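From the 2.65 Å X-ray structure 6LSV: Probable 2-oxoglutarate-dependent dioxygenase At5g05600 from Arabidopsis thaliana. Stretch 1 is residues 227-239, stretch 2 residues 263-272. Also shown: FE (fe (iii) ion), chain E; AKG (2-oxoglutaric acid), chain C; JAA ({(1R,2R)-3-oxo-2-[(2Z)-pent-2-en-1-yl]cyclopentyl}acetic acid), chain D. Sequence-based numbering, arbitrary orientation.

Stretch 1 227-239: HSDPGGMTILLPD
Stretch 2 (263-272) FIVNIGDQIQ

Two stretches of the Arabidopsis dioxygenase At5g05600 pair as antiparallel strands, Met233–Leu237 against Phe263–Ile267 (159° between their N-to-C directions, axes 4.6 Å apart at closest), and bury 905 Å² in total. Beyond the strands, the loop Asp229–Gly232 lies against the start of a helix at Asp269. Phe263 opens stretch 2 in extended conformation (phi/psi -106/160), its side chain m with chi2 -71°. Ile235 (m, t) lays CG2 over one face of the ring, 3.9 Å from the centroid, a CH-pi contact; Leu237 (t, p) meets the ring edge, CB to Phe263 CE1 3.9 Å.

Ile264 (-110/126) pairs with Leu236, CA atoms 5.1 Å apart, through two nearly straight hydrogen bonds: Leu236 N to Ile264 O 2.8 Å and Ile264 N to Leu236 O 3.0 Å. Both side chains share the sheet face of Thr234 and Asn266, with Leu236 CB 4.3 Å from Ile264 CB. Ile264 (m, t) also carries CD1 to 3.9 Å from Pro238 CG, an apolar contact. Leu236 (t, p) places CD1 3.7 Å from C4 of 2-oxoglutarate.

Val265 (t) faces the other way, opposite Ile235 in a non-hydrogen-bonded pair (CA–CA 4.8 Å). Its CG1 packs 3.6 Å from Met233 CE; the flexible methionine (p, t, m) reaches along the apolar face to make this contact. Val265 CA also lies 3.4 Å from Thr234 O, a CA-H...O contact.

Asn266 (m, chi2 -15°) forms the second hydrogen-bonded pair, Asn266 N to Thr234 O 2.7 Å and Thr234 N to Asn266 O 2.8 Å. Thr234 (m) and Asn266 point to the same face, their CB atoms 3.7 Å apart, while Thr234 OG1 donates a very short 2.5 Å bond to Asp229 OD2. Asp229 (m) binds FE through OD1 at 2.5 Å, and His227 NE2 lies 2.4 Å from FE.

Ile267 (m, m) pairs with Met233 at CA–CA 4.8 Å. Its O accepts a 2.6 Å bond from a water, which in turn accepts from Asp229 N at 3.2 Å, bridging the stretches.

Gly268 (-95/175) is the helix N-cap. Its N donates to Gly232 O at 2.7 Å, and its CA lies 3.2 Å from Gly231 O. A CB here would clash with Gly231 O and Gly232 O, so the bare backbone suits this turn.

Asp269 (-60/-37) begins the helix. Its N donates to Asp229 O at 2.7 Å; its CA-to-CB bond points toward stretch 1, and its OD1 (chi1 m) accepts from Ser228 OG (p) at 2.7 Å. Gln270 (m, m, chi3 -56°) bonds to the loop twice, Gln270 N to Gly231 O 2.9 Å and Gln270 NE2 to Pro230 O 2.9 Å. Buried loop carbonyls thus find donors at the helix start. Ile271 (m, t) brings CG1 to 3.2 Å from Gly232 O and CD1 to 4.1 Å from Met233 CB, while Gln272 makes no contact with stretch 1.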

# COMPACT_ATOMS: atom_id res chain seq x y z
N HIS A 227 -7.63 2.78 5.58
CA HIS A 227 -6.31 3.07 6.12
C HIS A 227 -5.57 3.98 5.15
O HIS A 227 -5.89 4.04 3.96
CB HIS A 227 -5.49 1.80 6.34
CG HIS A 227 -5.00 1.18 5.07
ND1 HIS A 227 -5.85 0.64 4.13
CD2 HIS A 227 -3.75 1.03 4.57
CE1 HIS A 227 -5.14 0.18 3.11
NE2 HIS A 227 -3.86 0.41 3.36
N SER A 228 -4.58 4.68 5.68
CA SER A 228 -3.52 5.26 4.87
C SER A 228 -2.26 4.43 5.07
O SER A 228 -2.07 3.81 6.13
CB SER A 228 -3.26 6.73 5.23
OG SER A 228 -2.96 6.88 6.61
N ASP A 229 -1.41 4.40 4.06
CA ASP A 229 -0.19 3.61 4.14
C ASP A 229 0.79 4.26 5.12
O ASP A 229 1.02 5.47 5.04
CB ASP A 229 0.45 3.47 2.76
CG ASP A 229 -0.41 2.65 1.82
OD1 ASP A 229 -1.07 1.72 2.30
OD2 ASP A 229 -0.42 2.96 0.61
N PRO A 230 1.37 3.49 6.04
CA PRO A 230 2.23 4.11 7.06
C PRO A 230 3.53 4.67 6.52
O PRO A 230 4.08 5.61 7.10
CB PRO A 230 2.50 2.96 8.04
CG PRO A 230 2.28 1.72 7.24
CD PRO A 230 1.22 2.04 6.24
N GLY A 231 4.05 4.13 5.42
CA GLY A 231 5.37 4.47 4.94
C GLY A 231 5.41 5.76 4.14
O GLY A 231 4.55 6.64 4.27
N GLY A 232 6.44 5.86 3.30
CA GLY A 232 6.68 7.06 2.52
C GLY A 232 5.72 7.25 1.37
O GLY A 232 4.86 8.13 1.41
N MET A 233 5.87 6.45 0.32
CA MET A 233 4.92 6.44 -0.78
C MET A 233 4.67 5.00 -1.20
O MET A 233 5.51 4.12 -1.03
CB MET A 233 5.40 7.26 -1.98
CG MET A 233 6.83 7.01 -2.40
SD MET A 233 7.23 7.81 -3.97
CE MET A 233 6.34 6.77 -5.12
N THR A 234 3.48 4.77 -1.77
CA THR A 234 3.10 3.47 -2.30
C THR A 234 2.94 3.58 -3.81
O THR A 234 2.29 4.50 -4.31
CB THR A 234 1.80 2.97 -1.67
OG1 THR A 234 1.92 2.99 -0.24
CG2 THR A 234 1.51 1.54 -2.12
N ILE A 235 3.55 2.65 -4.53
CA ILE A 235 3.30 2.47 -5.95
C ILE A 235 2.38 1.26 -6.08
O ILE A 235 2.79 0.13 -5.80
CB ILE A 235 4.60 2.31 -6.75
CG1 ILE A 235 5.45 3.57 -6.64
CG2 ILE A 235 4.30 2.03 -8.22
CD1 ILE A 235 6.80 3.47 -7.31
N LEU A 236 1.14 1.51 -6.48
CA LEU A 236 0.08 0.50 -6.48
C LEU A 236 -0.22 0.07 -7.91
O LEU A 236 -0.48 0.91 -8.77
CB LEU A 236 -1.18 1.06 -5.81
CG LEU A 236 -2.46 0.22 -5.72
CD1 LEU A 236 -2.21 -1.10 -5.00
CD2 LEU A 236 -3.54 1.02 -5.00
N LEU A 237 -0.17 -1.24 -8.15
CA LEU A 237 -0.61 -1.82 -9.42
C LEU A 237 -1.95 -2.51 -9.16
O LEU A 237 -1.98 -3.68 -8.77
CB LEU A 237 0.41 -2.80 -9.98
CG LEU A 237 0.04 -3.41 -11.33
CD1 LEU A 237 -0.42 -2.33 -12.30
CD2 LEU A 237 1.20 -4.20 -11.92
N PRO A 238 -3.07 -1.82 -9.34
CA PRO A 238 -4.36 -2.44 -9.07
C PRO A 238 -4.74 -3.43 -10.16
O PRO A 238 -4.20 -3.42 -11.27
CB PRO A 238 -5.33 -1.26 -9.04
CG PRO A 238 -4.69 -0.22 -9.90
CD PRO A 238 -3.20 -0.43 -9.81
N ASP A 239 -5.68 -4.31 -9.82
CA ASP A 239 -6.11 -5.35 -10.74
C ASP A 239 -6.60 -4.74 -12.04
O ASP A 239 -7.50 -3.90 -12.05
CB ASP A 239 -7.21 -6.20 -10.09
CG ASP A 239 -7.48 -7.48 -10.86
OD1 ASP A 239 -8.14 -7.41 -11.91
OD2 ASP A 239 -7.02 -8.55 -10.40
N PHE A 263 0.43 3.13 -13.07
CA PHE A 263 0.49 2.94 -11.63
C PHE A 263 -0.32 4.03 -10.95
O PHE A 263 -0.61 5.08 -11.52
CB PHE A 263 1.93 2.99 -11.11
CG PHE A 263 2.77 1.82 -11.51
CD1 PHE A 263 2.55 0.57 -10.96
CD2 PHE A 263 3.81 1.98 -12.42
CE1 PHE A 263 3.33 -0.51 -11.32
CE2 PHE A 263 4.60 0.91 -12.78
CZ PHE A 263 4.36 -0.34 -12.23
N ILE A 264 -0.70 3.76 -9.70
CA ILE A 264 -1.24 4.78 -8.82
C ILE A 264 -0.19 5.05 -7.75
O ILE A 264 0.30 4.12 -7.10
CB ILE A 264 -2.59 4.36 -8.20
CG1 ILE A 264 -3.68 4.40 -9.28
CG2 ILE A 264 -2.95 5.28 -7.05
CD1 ILE A 264 -4.91 3.59 -8.93
N VAL A 265 0.18 6.32 -7.60
CA VAL A 265 1.17 6.74 -6.62
C VAL A 265 0.42 7.26 -5.41
O VAL A 265 -0.34 8.23 -5.51
CB VAL A 265 2.12 7.80 -7.20
CG1 VAL A 265 3.22 8.14 -6.21
CG2 VAL A 265 2.71 7.32 -8.52
N ASN A 266 0.61 6.61 -4.26
CA ASN A 266 -0.04 7.00 -3.02
C ASN A 266 0.95 7.73 -2.14
O ASN A 266 2.05 7.23 -1.88
CB ASN A 266 -0.59 5.78 -2.28
CG ASN A 266 -1.86 5.23 -2.90
OD1 ASN A 266 -2.50 5.89 -3.72
ND2 ASN A 266 -2.24 4.02 -2.50
N ILE A 267 0.57 8.93 -1.69
CA ILE A 267 1.30 9.58 -0.61
C ILE A 267 1.09 8.78 0.67
O ILE A 267 -0.04 8.47 1.04
CB ILE A 267 0.84 11.04 -0.44
CG1 ILE A 267 1.08 11.84 -1.73
CG2 ILE A 267 1.52 11.68 0.75
CD1 ILE A 267 2.54 12.11 -2.02
N GLY A 268 2.19 8.43 1.33
CA GLY A 268 2.09 7.71 2.58
C GLY A 268 2.13 8.63 3.80
O GLY A 268 2.33 9.84 3.69
N ASP A 269 1.94 8.01 4.97
CA ASP A 269 1.92 8.76 6.22
C ASP A 269 3.24 9.49 6.45
O ASP A 269 3.26 10.61 6.97
CB ASP A 269 1.62 7.83 7.39
CG ASP A 269 0.13 7.62 7.61
OD1 ASP A 269 -0.67 8.26 6.90
OD2 ASP A 269 -0.23 6.82 8.50
N GLN A 270 4.36 8.87 6.07
CA GLN A 270 5.66 9.48 6.33
C GLN A 270 5.86 10.76 5.52
O GLN A 270 6.49 11.70 6.02
CB GLN A 270 6.77 8.47 6.02
CG GLN A 270 6.77 7.26 6.94
CD GLN A 270 6.66 7.65 8.41
OE1 GLN A 270 7.46 8.43 8.92
NE2 GLN A 270 5.65 7.12 9.08
N ILE A 271 5.34 10.81 4.30
CA ILE A 271 5.50 12.03 3.51
C ILE A 271 4.56 13.12 3.99
O ILE A 271 4.93 14.30 3.98
CB ILE A 271 5.31 11.72 2.01
CG1 ILE A 271 6.49 10.89 1.50
CG2 ILE A 271 5.16 13.00 1.20
CD1 ILE A 271 6.51 10.71 -0.00
N GLN A 272 3.36 12.77 4.45
CA GLN A 272 2.49 13.77 5.07
C GLN A 272 3.19 14.45 6.23
O GLN A 272 3.09 15.67 6.40
CB GLN A 272 1.18 13.13 5.53
CG GLN A 272 0.34 14.05 6.44
CD GLN A 272 -1.12 13.62 6.57
OE1 GLN A 272 -1.68 12.98 5.69
NE2 GLN A 272 -1.74 14.01 7.68
FE FE E . -2.77 0.31 1.22
C1 AKG C . -2.88 -1.77 -0.37
O1 AKG C . -2.10 -0.78 -0.34
O2 AKG C . -2.54 -2.83 0.22
C2 AKG C . -4.22 -1.65 -1.09
O5 AKG C . -5.01 -0.85 -0.71
C3 AKG C . -4.57 -2.53 -2.30
C4 AKG C . -5.39 -1.70 -3.30
C5 AKG C . -6.13 -2.61 -4.29
O3 AKG C . -6.40 -2.22 -5.45
O4 AKG C . -6.48 -3.76 -3.92
O01 JAA D . 1.17 -5.90 5.51
O02 JAA D . 5.81 -1.71 6.71
O03 JAA D . 5.41 -2.31 8.76
C04 JAA D . 3.36 -3.55 6.56
C05 JAA D . 1.80 -3.91 6.29
C06 JAA D . 3.85 -4.72 7.45
C07 JAA D . 2.91 -5.72 7.33
C08 JAA D . 1.82 -5.21 6.22
C09 JAA D . 1.28 -3.28 4.92
C10 JAA D . 3.52 -2.31 7.25
C11 JAA D . 0.76 -1.86 5.16
C12 JAA D . 5.00 -2.10 7.59
C13 JAA D . -0.41 -1.47 4.69
C14 JAA D . -1.31 -2.41 3.90
C15 JAA D . -2.71 -2.42 4.51
O HOH W 1 -1.50 6.44 1.57